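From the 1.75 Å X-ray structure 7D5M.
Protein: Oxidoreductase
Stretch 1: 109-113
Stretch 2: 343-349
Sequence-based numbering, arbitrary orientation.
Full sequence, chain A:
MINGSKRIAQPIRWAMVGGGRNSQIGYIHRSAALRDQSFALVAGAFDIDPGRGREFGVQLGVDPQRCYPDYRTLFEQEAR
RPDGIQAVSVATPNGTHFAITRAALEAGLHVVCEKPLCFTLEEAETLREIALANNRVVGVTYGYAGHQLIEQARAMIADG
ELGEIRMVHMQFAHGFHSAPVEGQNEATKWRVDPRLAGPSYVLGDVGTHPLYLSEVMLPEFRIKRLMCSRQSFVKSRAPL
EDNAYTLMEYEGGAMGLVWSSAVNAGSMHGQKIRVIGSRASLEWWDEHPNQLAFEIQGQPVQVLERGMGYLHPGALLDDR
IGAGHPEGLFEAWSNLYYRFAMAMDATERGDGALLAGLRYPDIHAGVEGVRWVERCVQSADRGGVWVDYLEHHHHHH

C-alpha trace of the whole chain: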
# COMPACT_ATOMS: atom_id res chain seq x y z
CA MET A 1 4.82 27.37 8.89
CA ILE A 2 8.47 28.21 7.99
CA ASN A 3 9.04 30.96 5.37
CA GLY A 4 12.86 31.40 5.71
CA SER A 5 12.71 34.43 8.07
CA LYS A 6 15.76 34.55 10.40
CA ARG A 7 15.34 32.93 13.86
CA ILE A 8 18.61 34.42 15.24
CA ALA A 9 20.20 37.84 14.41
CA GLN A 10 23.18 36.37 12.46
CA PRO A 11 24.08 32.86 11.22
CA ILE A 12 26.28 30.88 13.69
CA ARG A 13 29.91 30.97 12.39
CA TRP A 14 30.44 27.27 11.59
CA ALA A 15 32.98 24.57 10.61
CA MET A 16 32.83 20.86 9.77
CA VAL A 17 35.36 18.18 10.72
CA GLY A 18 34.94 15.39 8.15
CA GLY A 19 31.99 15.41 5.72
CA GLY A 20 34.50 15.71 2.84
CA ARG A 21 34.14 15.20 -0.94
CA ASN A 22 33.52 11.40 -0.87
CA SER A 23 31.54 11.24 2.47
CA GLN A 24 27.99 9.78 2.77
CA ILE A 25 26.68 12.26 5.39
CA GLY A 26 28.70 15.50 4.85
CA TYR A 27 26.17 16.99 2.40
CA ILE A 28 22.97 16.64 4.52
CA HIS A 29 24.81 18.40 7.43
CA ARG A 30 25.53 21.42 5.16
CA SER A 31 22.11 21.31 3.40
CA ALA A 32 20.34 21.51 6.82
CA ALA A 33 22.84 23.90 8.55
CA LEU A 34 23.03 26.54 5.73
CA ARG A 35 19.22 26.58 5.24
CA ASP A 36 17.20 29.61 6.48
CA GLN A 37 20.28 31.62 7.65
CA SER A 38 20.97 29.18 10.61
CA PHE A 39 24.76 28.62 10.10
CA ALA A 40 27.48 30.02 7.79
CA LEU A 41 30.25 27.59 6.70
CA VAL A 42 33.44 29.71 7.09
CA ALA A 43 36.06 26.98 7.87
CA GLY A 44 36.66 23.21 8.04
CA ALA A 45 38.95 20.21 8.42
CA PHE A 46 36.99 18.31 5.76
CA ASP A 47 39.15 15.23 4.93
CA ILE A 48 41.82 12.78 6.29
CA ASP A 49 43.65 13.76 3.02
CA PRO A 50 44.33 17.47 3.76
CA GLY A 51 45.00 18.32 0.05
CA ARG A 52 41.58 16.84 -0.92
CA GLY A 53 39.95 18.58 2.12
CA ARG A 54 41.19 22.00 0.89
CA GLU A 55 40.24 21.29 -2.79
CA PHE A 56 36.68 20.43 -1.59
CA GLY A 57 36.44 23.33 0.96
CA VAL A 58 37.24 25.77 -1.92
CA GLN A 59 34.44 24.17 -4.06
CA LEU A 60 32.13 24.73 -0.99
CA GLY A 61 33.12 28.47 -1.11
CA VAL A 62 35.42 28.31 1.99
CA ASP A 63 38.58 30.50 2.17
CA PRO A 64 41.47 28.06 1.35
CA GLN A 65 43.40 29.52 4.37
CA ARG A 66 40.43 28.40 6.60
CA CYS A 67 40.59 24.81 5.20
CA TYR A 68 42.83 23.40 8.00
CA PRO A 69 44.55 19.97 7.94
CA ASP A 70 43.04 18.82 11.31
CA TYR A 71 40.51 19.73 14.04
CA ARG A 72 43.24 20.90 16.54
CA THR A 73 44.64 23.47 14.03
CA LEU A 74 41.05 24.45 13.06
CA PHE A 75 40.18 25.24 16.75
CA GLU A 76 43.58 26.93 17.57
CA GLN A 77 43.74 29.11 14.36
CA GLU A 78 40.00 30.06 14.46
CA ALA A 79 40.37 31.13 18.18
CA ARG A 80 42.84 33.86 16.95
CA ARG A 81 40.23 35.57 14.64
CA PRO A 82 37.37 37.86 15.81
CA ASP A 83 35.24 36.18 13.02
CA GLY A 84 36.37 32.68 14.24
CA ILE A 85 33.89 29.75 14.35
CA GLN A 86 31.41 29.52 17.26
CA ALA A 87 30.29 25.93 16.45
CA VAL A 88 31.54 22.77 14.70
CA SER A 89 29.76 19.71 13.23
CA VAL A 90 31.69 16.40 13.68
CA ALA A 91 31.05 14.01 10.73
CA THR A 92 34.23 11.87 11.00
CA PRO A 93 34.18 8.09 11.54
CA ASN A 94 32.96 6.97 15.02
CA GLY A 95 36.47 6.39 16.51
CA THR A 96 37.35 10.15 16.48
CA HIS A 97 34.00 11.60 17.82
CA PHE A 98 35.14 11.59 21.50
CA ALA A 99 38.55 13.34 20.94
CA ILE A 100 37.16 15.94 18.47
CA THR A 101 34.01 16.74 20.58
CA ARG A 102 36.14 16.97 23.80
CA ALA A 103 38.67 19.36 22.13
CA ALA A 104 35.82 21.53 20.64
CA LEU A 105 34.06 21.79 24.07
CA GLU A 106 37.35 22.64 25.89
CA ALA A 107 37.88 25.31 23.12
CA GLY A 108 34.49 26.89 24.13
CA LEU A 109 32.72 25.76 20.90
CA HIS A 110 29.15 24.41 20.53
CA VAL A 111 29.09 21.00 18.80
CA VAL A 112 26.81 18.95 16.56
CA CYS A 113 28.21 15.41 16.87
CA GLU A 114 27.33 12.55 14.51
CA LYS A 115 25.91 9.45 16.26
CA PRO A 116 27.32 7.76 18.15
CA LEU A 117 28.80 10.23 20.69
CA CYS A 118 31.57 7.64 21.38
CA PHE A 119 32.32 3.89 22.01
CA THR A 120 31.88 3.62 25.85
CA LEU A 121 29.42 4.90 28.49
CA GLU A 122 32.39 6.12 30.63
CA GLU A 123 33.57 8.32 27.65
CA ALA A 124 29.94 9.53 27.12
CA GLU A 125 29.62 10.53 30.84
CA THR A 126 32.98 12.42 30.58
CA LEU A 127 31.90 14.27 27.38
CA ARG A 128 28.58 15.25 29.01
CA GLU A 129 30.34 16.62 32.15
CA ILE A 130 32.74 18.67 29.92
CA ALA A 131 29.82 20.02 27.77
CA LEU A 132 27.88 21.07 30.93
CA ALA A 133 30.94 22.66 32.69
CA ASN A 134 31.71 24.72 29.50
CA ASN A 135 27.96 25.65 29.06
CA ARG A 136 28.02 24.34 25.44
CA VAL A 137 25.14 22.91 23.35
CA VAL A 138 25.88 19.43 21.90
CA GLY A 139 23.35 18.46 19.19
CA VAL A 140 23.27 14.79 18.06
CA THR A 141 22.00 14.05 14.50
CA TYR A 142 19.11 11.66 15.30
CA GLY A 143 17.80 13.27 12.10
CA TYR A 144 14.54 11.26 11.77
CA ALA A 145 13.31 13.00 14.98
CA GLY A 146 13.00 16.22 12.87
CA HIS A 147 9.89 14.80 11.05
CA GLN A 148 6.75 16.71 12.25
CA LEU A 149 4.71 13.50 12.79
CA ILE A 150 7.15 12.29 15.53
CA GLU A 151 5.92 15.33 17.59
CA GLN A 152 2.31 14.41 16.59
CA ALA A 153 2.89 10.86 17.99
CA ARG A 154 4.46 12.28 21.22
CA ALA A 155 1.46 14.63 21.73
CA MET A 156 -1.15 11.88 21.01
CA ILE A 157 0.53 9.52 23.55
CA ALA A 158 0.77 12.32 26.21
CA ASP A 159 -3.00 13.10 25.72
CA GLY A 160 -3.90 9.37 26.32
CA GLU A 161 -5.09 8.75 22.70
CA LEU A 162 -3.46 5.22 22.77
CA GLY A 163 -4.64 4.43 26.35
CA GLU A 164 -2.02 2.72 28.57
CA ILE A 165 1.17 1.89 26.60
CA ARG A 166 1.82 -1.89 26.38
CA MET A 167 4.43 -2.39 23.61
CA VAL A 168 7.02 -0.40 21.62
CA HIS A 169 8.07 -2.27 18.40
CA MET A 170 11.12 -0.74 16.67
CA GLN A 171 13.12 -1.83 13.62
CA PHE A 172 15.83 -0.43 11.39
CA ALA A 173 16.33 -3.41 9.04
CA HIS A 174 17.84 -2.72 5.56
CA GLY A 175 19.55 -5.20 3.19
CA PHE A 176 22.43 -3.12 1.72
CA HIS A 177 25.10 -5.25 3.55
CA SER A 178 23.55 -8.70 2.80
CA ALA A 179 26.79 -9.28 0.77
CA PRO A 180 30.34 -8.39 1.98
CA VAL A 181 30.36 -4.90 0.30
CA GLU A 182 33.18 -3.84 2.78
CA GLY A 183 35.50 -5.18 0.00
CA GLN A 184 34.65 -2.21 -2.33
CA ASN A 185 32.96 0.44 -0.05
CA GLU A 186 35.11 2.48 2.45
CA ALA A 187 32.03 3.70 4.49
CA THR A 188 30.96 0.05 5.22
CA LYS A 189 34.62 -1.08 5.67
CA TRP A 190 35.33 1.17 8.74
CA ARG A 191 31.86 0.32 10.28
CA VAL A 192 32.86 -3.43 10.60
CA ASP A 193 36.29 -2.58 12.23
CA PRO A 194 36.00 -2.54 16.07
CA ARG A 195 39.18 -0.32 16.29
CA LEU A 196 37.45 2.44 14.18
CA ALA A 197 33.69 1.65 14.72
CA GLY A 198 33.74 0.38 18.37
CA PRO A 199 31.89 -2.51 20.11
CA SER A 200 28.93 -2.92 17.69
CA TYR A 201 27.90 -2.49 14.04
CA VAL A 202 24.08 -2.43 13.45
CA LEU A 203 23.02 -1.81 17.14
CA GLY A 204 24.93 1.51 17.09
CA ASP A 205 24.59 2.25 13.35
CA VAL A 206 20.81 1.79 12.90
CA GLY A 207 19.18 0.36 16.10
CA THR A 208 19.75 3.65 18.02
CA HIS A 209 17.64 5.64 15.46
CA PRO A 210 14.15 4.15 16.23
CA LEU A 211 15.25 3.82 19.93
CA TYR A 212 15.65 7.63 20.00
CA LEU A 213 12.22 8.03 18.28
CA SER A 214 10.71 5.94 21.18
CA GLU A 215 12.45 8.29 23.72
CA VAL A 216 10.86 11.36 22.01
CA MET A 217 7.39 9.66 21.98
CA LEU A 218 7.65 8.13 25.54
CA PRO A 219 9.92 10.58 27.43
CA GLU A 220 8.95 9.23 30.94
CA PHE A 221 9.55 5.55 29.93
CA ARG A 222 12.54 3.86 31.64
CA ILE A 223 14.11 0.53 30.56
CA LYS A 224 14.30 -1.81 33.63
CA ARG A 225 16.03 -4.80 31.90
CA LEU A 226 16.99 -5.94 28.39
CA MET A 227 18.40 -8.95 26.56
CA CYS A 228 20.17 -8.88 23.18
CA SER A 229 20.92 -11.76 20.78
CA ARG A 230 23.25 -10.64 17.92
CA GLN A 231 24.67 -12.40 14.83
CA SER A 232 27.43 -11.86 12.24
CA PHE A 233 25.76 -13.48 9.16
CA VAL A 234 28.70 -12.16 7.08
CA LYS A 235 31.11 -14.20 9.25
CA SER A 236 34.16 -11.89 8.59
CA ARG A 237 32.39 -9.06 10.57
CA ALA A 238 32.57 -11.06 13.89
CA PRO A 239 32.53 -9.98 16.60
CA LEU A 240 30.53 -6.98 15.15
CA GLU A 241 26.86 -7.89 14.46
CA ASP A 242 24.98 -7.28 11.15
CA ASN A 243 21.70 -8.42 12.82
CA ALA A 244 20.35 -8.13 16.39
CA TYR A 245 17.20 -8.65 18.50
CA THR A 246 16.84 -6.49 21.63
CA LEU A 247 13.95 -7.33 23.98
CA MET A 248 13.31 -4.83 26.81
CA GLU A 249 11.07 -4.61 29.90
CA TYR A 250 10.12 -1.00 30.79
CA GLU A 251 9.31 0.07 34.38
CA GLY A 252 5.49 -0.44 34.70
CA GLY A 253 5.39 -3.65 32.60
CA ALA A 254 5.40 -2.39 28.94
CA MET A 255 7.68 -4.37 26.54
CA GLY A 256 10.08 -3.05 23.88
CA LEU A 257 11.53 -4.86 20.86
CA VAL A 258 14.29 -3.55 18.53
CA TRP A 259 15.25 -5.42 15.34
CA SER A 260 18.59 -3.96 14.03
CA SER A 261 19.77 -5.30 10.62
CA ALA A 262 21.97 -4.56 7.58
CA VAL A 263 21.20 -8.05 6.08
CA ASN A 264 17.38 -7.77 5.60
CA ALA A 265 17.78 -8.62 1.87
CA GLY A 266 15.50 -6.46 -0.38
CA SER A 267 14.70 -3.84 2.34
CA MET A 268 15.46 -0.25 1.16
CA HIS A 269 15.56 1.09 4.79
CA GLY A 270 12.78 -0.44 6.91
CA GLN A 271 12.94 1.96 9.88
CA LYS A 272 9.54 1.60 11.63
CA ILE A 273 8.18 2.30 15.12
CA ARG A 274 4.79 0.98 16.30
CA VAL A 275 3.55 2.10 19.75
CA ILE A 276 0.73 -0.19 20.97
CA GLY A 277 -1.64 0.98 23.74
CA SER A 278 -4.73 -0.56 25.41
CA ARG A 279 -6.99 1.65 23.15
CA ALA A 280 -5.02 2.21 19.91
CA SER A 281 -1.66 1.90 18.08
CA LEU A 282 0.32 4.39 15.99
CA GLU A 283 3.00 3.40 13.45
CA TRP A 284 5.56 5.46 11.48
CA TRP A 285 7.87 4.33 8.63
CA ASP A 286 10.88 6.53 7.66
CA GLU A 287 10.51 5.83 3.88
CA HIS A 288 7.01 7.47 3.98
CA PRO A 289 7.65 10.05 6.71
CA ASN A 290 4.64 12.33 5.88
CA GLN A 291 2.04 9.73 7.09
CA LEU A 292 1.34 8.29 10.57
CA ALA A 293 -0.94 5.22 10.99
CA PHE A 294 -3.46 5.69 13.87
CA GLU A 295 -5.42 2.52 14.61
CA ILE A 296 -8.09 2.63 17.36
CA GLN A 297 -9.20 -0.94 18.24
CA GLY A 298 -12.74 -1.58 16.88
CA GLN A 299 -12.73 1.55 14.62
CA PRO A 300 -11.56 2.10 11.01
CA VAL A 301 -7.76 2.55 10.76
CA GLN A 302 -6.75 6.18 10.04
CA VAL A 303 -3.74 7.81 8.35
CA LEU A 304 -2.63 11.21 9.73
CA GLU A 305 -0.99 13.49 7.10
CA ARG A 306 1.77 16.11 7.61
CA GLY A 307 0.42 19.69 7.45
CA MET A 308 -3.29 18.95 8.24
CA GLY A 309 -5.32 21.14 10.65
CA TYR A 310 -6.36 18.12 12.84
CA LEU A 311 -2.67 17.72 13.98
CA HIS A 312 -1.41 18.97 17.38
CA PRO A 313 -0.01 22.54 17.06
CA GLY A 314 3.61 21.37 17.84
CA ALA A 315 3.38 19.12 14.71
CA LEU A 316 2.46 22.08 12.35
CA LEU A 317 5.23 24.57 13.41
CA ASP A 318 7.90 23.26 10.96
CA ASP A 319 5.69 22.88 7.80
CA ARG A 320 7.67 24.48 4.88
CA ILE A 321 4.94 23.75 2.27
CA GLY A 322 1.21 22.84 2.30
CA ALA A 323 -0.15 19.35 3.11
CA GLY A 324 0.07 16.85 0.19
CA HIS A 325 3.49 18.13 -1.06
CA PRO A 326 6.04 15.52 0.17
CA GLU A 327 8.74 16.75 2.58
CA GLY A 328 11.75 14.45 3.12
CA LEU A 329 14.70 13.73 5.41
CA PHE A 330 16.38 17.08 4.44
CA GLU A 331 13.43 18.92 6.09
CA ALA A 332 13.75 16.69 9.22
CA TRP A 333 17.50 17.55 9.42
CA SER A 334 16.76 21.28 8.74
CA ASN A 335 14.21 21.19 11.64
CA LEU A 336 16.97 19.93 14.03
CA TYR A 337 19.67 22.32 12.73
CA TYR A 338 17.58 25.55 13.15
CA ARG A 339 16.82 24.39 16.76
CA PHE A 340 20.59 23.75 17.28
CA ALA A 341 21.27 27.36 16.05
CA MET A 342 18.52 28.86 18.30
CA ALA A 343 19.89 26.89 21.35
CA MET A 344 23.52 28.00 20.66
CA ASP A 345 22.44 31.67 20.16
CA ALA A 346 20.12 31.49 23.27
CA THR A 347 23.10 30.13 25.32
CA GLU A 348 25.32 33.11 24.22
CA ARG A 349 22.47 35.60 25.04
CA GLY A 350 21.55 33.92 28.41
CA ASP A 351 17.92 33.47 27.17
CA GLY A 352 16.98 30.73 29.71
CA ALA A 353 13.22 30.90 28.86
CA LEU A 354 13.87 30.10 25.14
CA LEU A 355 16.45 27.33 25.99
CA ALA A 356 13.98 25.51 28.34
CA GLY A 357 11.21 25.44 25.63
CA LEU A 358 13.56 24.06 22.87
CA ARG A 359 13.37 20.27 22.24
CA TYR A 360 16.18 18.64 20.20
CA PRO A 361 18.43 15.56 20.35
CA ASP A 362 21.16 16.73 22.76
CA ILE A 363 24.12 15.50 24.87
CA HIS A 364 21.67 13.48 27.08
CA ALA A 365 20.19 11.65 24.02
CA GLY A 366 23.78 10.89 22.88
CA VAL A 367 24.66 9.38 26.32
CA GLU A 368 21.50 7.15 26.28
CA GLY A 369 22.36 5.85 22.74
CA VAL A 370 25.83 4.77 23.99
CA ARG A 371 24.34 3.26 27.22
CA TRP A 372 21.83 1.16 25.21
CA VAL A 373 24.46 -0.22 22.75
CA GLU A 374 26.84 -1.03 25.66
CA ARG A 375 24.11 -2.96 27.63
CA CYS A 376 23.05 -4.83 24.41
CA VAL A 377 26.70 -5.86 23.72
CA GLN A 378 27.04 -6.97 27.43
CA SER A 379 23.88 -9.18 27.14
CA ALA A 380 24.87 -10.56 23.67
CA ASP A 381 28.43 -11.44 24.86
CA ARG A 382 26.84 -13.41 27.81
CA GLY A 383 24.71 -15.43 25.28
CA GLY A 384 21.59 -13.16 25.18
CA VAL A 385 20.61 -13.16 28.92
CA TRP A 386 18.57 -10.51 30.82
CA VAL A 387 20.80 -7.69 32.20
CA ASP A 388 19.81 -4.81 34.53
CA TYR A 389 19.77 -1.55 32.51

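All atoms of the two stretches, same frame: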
# COMPACT_ATOMS: atom_id res chain seq x y z
N LEU A 109 33.58 25.84 22.11
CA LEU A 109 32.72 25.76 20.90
C LEU A 109 31.48 24.91 21.20
O LEU A 109 31.60 23.92 21.94
CB LEU A 109 33.51 25.16 19.74
CG LEU A 109 34.77 25.92 19.32
CD1 LEU A 109 35.51 25.15 18.24
CD2 LEU A 109 34.42 27.32 18.83
N HIS A 110 30.34 25.29 20.63
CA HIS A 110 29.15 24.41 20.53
C HIS A 110 29.44 23.33 19.49
O HIS A 110 30.26 23.56 18.58
CB HIS A 110 27.89 25.20 20.18
CG HIS A 110 27.62 26.33 21.10
ND1 HIS A 110 27.13 26.14 22.37
CD2 HIS A 110 27.78 27.66 20.93
CE1 HIS A 110 26.96 27.32 22.94
NE2 HIS A 110 27.37 28.27 22.08
N VAL A 111 28.81 22.18 19.65
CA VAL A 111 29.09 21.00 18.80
C VAL A 111 27.77 20.41 18.31
O VAL A 111 26.78 20.37 19.09
CB VAL A 111 29.93 19.95 19.55
CG1 VAL A 111 30.23 18.74 18.67
CG2 VAL A 111 31.21 20.55 20.10
N VAL A 112 27.77 19.97 17.06
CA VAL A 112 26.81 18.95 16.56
C VAL A 112 27.63 17.71 16.23
O VAL A 112 28.49 17.78 15.33
CB VAL A 112 26.01 19.44 15.35
CG1 VAL A 112 25.04 18.35 14.89
CG2 VAL A 112 25.27 20.73 15.65
N CYS A 113 27.40 16.64 16.98
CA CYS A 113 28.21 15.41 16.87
C CYS A 113 27.38 14.32 16.19
O CYS A 113 26.22 14.10 16.58
CB CYS A 113 28.72 14.93 18.22
SG CYS A 113 29.90 13.56 18.07
N ALA A 343 19.40 27.31 20.01
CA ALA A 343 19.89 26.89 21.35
C ALA A 343 21.28 27.50 21.59
O ALA A 343 21.54 28.01 22.70
CB ALA A 343 19.93 25.38 21.45
N MET A 344 22.14 27.46 20.58
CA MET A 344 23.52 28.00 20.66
C MET A 344 23.44 29.52 20.88
O MET A 344 24.11 30.03 21.81
CB MET A 344 24.30 27.69 19.38
CG MET A 344 24.57 26.21 19.23
SD MET A 344 25.30 25.85 17.63
CE MET A 344 25.31 24.05 17.70
N ASP A 345 22.63 30.20 20.08
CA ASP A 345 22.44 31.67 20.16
C ASP A 345 21.83 32.02 21.52
O ASP A 345 22.34 32.99 22.14
CB ASP A 345 21.57 32.18 19.01
CG ASP A 345 21.28 33.66 19.12
OD1 ASP A 345 22.20 34.46 18.90
OD2 ASP A 345 20.14 33.99 19.48
N ALA A 346 20.81 31.28 21.97
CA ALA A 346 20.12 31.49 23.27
C ALA A 346 21.13 31.33 24.41
O ALA A 346 21.02 32.08 25.42
CB ALA A 346 18.95 30.56 23.44
N THR A 347 22.08 30.40 24.28
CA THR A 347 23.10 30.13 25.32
C THR A 347 23.98 31.38 25.44
O THR A 347 24.18 31.88 26.57
CB THR A 347 23.88 28.84 25.03
OG1 THR A 347 22.98 27.73 25.06
CG2 THR A 347 25.00 28.60 26.03
N GLU A 348 24.46 31.89 24.30
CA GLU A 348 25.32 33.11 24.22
C GLU A 348 24.58 34.30 24.84
O GLU A 348 25.23 35.08 25.55
CB GLU A 348 25.70 33.43 22.78
CG GLU A 348 26.60 32.38 22.14
CD GLU A 348 27.80 31.99 22.97
OE1 GLU A 348 28.48 32.91 23.47
OE2 GLU A 348 28.05 30.78 23.13
N ARG A 349 23.27 34.43 24.59
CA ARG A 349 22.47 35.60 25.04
C ARG A 349 22.00 35.43 26.50
O ARG A 349 21.50 36.42 27.07
CB ARG A 349 21.28 35.81 24.10
CG ARG A 349 21.68 36.30 22.71
CD ARG A 349 20.48 36.68 21.85
NE ARG A 349 19.52 35.59 21.67
CZ ARG A 349 18.40 35.40 22.37
NH1 ARG A 349 18.06 36.23 23.34
NH2 ARG A 349 17.63 34.36 22.11

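Stretch 2 continues a helix that begins earlier in the chain. It runs nearly antiparallel to the strand 110-113, with an angle of 160° between their N-to-C directions and a closest approach of 10.2 Å between their axes. The contact is small: 241 Å² is buried in total, counting both sides. Most of the strand's share comes from one residue, His110, which is buried and points its CA-to-CB bond toward the helix.

Ala343 does not touch the strand. It is buried, and its CB points sideways. Its carbonyl oxygen serves the helix itself, accepting bonds from both the backbone and the side chain of Thr347.

Met344 is the main apolar partner. Its CA lies 6.7 Å from the CA of His110, the nearest CA pair across the two stretches, and its CB points toward the strand. The side chain is m at chi1, then extended, with chi2 and chi3 both t. This shape carries it past the imidazole and on toward Val112. Near its start, Met344 CG lies over one face of the His110 ring, 3.6 Å from His110 CG. Met344 CG is 4.0 Å from the centroid of the His110 ring and 28° off the ring normal, a CH-pi contact. Met344 SD sits obliquely to the same ring, 4.9 Å from the centroid of the His110 ring. At the far end, Met344 CE packs 3.9 Å from Val112 CG2 and comes within 4.2 Å of Val111 O. A long, unbranched, flexible side chain suits this place, because it can cover a ring and still reach an apolar residue two positions further along the strand.

Asp345 points away from the strand and makes no contact with it. Its OD2 forms a salt bridge with Arg349 NE at 2.8 Å, four residues further on. Ala346 is buried but out of reach of stretch 1.

Thr347 points toward the strand. Its methyl CG2 lies 3.9 Å from His110 CE1, at the edge of the ring and near its plane. Its hydroxyl, Thr347 OG1, donates a hydrogen bond to Ala343 O at 2.8 Å. The polar group is thus satisfied within the helix, while the methyl group meets the imidazole.

Glu348 supplies the polar link. Its CB points sideways, but chi1 and chi2 are both m and chi3 is -47°, so the side chain folds and its end comes nearer to the strand. His110 NE2 donates a hydrogen bond to Glu348 OE2 at 2.8 Å, with an N-H...acceptor angle of 152°. Glu348 OE2 lies at the ring edge, near the plane, where an imidazole N-H can reach it. His110 ND1 is hydrogen-bonded elsewhere in the structure, so both ring nitrogens of this buried residue are satisfied. Glu348 itself is exposed.

Arg349 is exposed and out of reach of the strand. Its bridge to Asp345 ties together two residues that take no part in the contact.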